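Local coordinates for protein transcriptional regulator, LYSR family (Neisseria meningitidis, PDB 4AB5) that probably activates or represses methionine biosynthesis genes as a MetR-like LysR-family transcription factor, represented here by its regulatory domain, at residues L77-M82 against G215-E220. Residues are numbered along the deposited sequence; the frame is centred on the assembly and turned at random.
Sequences LFAYEM and GLSELE
A single antiparallel beta bridge lays the C-terminal tail, which follows helix 196-212, on strand 72-86 of the LysR regulatory domain, a fold of the periplasmic binding protein type. The evidence is the hydrogen-bonded pair A79 and S217. A79 N gives a nearly straight bond (172°) to S217 O, lying in that carbonyl's plane at 2.9 Å, and S217 N answers to A79 O, also at 2.9 Å, but from above the carbonyl plane. S217 OG adds a weak bond to the same A79 oxygen.

Packing is tightest around L216, whose CG stands anti to its carbonyl carbon and whose two methyls divide the work. L216 CD1 makes a CH-pi contact over one face of the F78 ring, 3.9 Å from the centroid and 22° off the normal, while L77 CB lies over the rim of the opposite face. L216 CD2 meets the edge of the Y80 ring, 3.5 Å from Y80 CD2. In the surrounding fold, F78 and Y80 also meet W22 and W159, respectively, edge-to-face.

The looser side is the exposed G215 end, where E81 is partly exposed and no hydrogen bond joins the two residues. At the other end L219 packs toward the strand, with L219 CG 4.1 Å from A79 CB.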
ATOM      1  N   LEU B  77       0.286 -23.115  -1.139  1.00 45.79           N
ATOM      2  CA  LEU B  77      -0.651 -22.218  -1.797  1.00 43.67           C
ATOM      3  C   LEU B  77      -0.307 -22.216  -3.283  1.00 46.35           C
ATOM      4  O   LEU B  77      -1.000 -22.870  -4.070  1.00 46.04           O
ATOM      5  CB  LEU B  77      -0.633 -20.796  -1.192  1.00 42.00           C
ATOM      6  CG  LEU B  77      -1.113 -20.657   0.260  1.00 46.00           C
ATOM      7  CD1 LEU B  77      -0.852 -19.259   0.787  1.00 44.43           C
ATOM      8  CD2 LEU B  77      -2.590 -21.072   0.425  1.00 47.42           C
ATOM      9  N   PHE B  78       0.810 -21.556  -3.651  1.00 42.09           N
ATOM     10  CA  PHE B  78       1.291 -21.442  -5.028  1.00 42.06           C
ATOM     11  C   PHE B  78       2.706 -20.887  -5.113  1.00 46.47           C
ATOM     12  O   PHE B  78       3.162 -20.194  -4.198  1.00 45.64           O
ATOM     13  CB  PHE B  78       0.350 -20.550  -5.877  1.00 43.17           C
ATOM     14  CG  PHE B  78      -0.252 -19.353  -5.167  1.00 43.26           C
ATOM     15  CD1 PHE B  78       0.527 -18.240  -4.854  1.00 44.33           C
ATOM     16  CD2 PHE B  78      -1.600 -19.336  -4.819  1.00 45.25           C
ATOM     17  CE1 PHE B  78      -0.030 -17.138  -4.198  1.00 46.04           C
ATOM     18  CE2 PHE B  78      -2.157 -18.231  -4.168  1.00 44.85           C
ATOM     19  CZ  PHE B  78      -1.368 -17.143  -3.855  1.00 43.75           C
ATOM     20  N   ALA B  79       3.376 -21.158  -6.251  1.00 44.56           N
ATOM     21  CA  ALA B  79       4.711 -20.652  -6.582  1.00 44.35           C
ATOM     22  C   ALA B  79       4.592 -19.681  -7.774  1.00 47.26           C
ATOM     23  O   ALA B  79       3.646 -19.780  -8.564  1.00 46.66           O
ATOM     24  CB  ALA B  79       5.649 -21.802  -6.930  1.00 46.38           C
ATOM     25  N   TYR B  80       5.535 -18.735  -7.882  1.00 42.54           N
ATOM     26  CA  TYR B  80       5.589 -17.748  -8.969  1.00 41.07           C
ATOM     27  C   TYR B  80       6.999 -17.211  -9.157  1.00 46.52           C
ATOM     28  O   TYR B  80       7.810 -17.272  -8.228  1.00 46.44           O
ATOM     29  CB  TYR B  80       4.575 -16.589  -8.784  1.00 39.51           C
ATOM     30  CG  TYR B  80       4.627 -15.892  -7.439  1.00 38.99           C
ATOM     31  CD1 TYR B  80       5.597 -14.936  -7.163  1.00 38.72           C
ATOM     32  CD2 TYR B  80       3.676 -16.157  -6.456  1.00 40.99           C
ATOM     33  CE1 TYR B  80       5.653 -14.296  -5.926  1.00 39.03           C
ATOM     34  CE2 TYR B  80       3.699 -15.493  -5.227  1.00 41.09           C
ATOM     35  CZ  TYR B  80       4.695 -14.567  -4.964  1.00 47.28           C
ATOM     36  OH  TYR B  80       4.749 -13.910  -3.756  1.00 47.90           O
ATOM     37  N   GLU B  81       7.282 -16.658 -10.357  1.00 43.66           N
ATOM     38  CA  GLU B  81       8.578 -16.082 -10.688  1.00 44.12           C
ATOM     39  C   GLU B  81       8.738 -14.638 -10.249  1.00 48.76           C
ATOM     40  O   GLU B  81       7.827 -13.816 -10.412  1.00 47.28           O
ATOM     41  CB  GLU B  81       8.979 -16.291 -12.172  1.00 46.43           C
ATOM     42  CG  GLU B  81       8.060 -15.684 -13.229  1.00 59.38           C
ATOM     43  CD  GLU B  81       6.841 -16.488 -13.658  1.00 75.77           C
ATOM     44  OE1 GLU B  81       5.924 -16.677 -12.825  1.00 61.92           O
ATOM     45  OE2 GLU B  81       6.757 -16.830 -14.860  1.00 64.75           O
HETATM   46  N   MSE B  82       9.900 -14.359  -9.646  1.00 47.06           N
HETATM   47  CA  MSE B  82      10.338 -13.041  -9.208  1.00 46.49           C
HETATM   48  C   MSE B  82      11.082 -12.470 -10.403  1.00 46.56           C
HETATM   49  O   MSE B  82      12.079 -13.044 -10.856  1.00 45.49           O
HETATM   50  CB  MSE B  82      11.269 -13.125  -7.987  1.00 50.38           C
HETATM   51  CG  MSE B  82      10.565 -13.549  -6.711  1.00 59.91           C
HETATM   52 SE   MSE B  82       9.332 -12.208  -6.015  1.00 69.25          SE
HETATM   53  CE  MSE B  82      10.641 -10.792  -5.549  1.00 65.42           C
ATOM     54  N   GLY B 215       0.995 -16.743 -14.349  1.00 41.13           N
ATOM     55  CA  GLY B 215       2.311 -17.300 -14.055  1.00 42.23           C
ATOM     56  C   GLY B 215       2.451 -18.065 -12.755  1.00 48.05           C
ATOM     57  O   GLY B 215       3.574 -18.304 -12.291  1.00 49.63           O
ATOM     58  N   LEU B 216       1.324 -18.463 -12.164  1.00 43.80           N
ATOM     59  CA  LEU B 216       1.342 -19.246 -10.937  1.00 43.66           C
ATOM     60  C   LEU B 216       1.524 -20.722 -11.264  1.00 47.00           C
ATOM     61  O   LEU B 216       1.076 -21.190 -12.312  1.00 46.40           O
ATOM     62  CB  LEU B 216       0.053 -19.045 -10.140  1.00 43.11           C
ATOM     63  CG  LEU B 216      -0.053 -17.873  -9.171  1.00 46.67           C
ATOM     64  CD1 LEU B 216      -1.258 -18.015  -8.343  1.00 47.46           C
ATOM     65  CD2 LEU B 216       1.161 -17.615  -8.373  1.00 49.02           C
ATOM     66  N   SER B 217       2.211 -21.442 -10.389  1.00 44.94           N
ATOM     67  CA  SER B 217       2.434 -22.877 -10.558  1.00 47.12           C
ATOM     68  C   SER B 217       2.129 -23.582  -9.263  1.00 53.89           C
ATOM     69  O   SER B 217       2.300 -22.997  -8.189  1.00 52.27           O
ATOM     70  CB  SER B 217       3.857 -23.176 -11.023  1.00 50.31           C
ATOM     71  OG  SER B 217       4.823 -22.599 -10.165  1.00 56.58           O
ATOM     72  N   GLU B 218       1.646 -24.832  -9.370  1.00 54.73           N
ATOM     73  CA  GLU B 218       1.294 -25.679  -8.235  1.00 56.36           C
ATOM     74  C   GLU B 218       2.516 -25.951  -7.385  1.00 62.81           C
ATOM     75  O   GLU B 218       3.610 -26.141  -7.917  1.00 62.43           O
ATOM     76  CB  GLU B 218       0.726 -27.025  -8.713  1.00 59.63           C
ATOM     77  CG  GLU B 218      -0.537 -26.936  -9.553  1.00 69.93           C
ATOM     78  CD  GLU B 218      -1.127 -28.263  -9.983  1.00 94.90           C
ATOM     79  OE1 GLU B 218      -0.359 -29.183 -10.350  1.00 83.33           O
ATOM     80  OE2 GLU B 218      -2.373 -28.369  -9.994  1.00 97.07           O
ATOM     81  N   LEU B 219       2.317 -25.979  -6.066  1.00 62.30           N
ATOM     82  CA  LEU B 219       3.361 -26.294  -5.107  1.00 64.28           C
ATOM     83  C   LEU B 219       3.113 -27.672  -4.533  1.00 75.76           C
ATOM     84  O   LEU B 219       1.963 -28.045  -4.271  1.00 76.02           O
ATOM     85  CB  LEU B 219       3.375 -25.279  -3.963  1.00 62.51           C
ATOM     86  CG  LEU B 219       4.558 -24.338  -3.858  1.00 65.40           C
ATOM     87  CD1 LEU B 219       4.434 -23.495  -2.631  1.00 64.23           C
ATOM     88  CD2 LEU B 219       5.873 -25.090  -3.797  1.00 68.98           C
ATOM     89  N   GLU B 220       4.198 -28.375  -4.217  1.00 77.68           N
ATOM     90  CA  GLU B 220       4.130 -29.698  -3.613  1.00 81.18           C
ATOM     91  C   GLU B 220       5.033 -29.790  -2.362  1.00 88.08           C
ATOM     92  O   GLU B 220       6.032 -29.062  -2.303  1.00 87.20           O
ATOM     93  CB  GLU B 220       4.443 -30.781  -4.659  1.00 84.74           C
ATOM     94  CG  GLU B 220       3.204 -31.186  -5.446  1.00 97.82           C
ATOM     95  CD  GLU B 220       3.450 -31.945  -6.735  1.00120.50           C
ATOM     96  OE1 GLU B 220       4.089 -33.022  -6.684  1.00116.45           O
ATOM     97  OE2 GLU B 220       2.965 -31.480  -7.793  1.00111.39           O
TER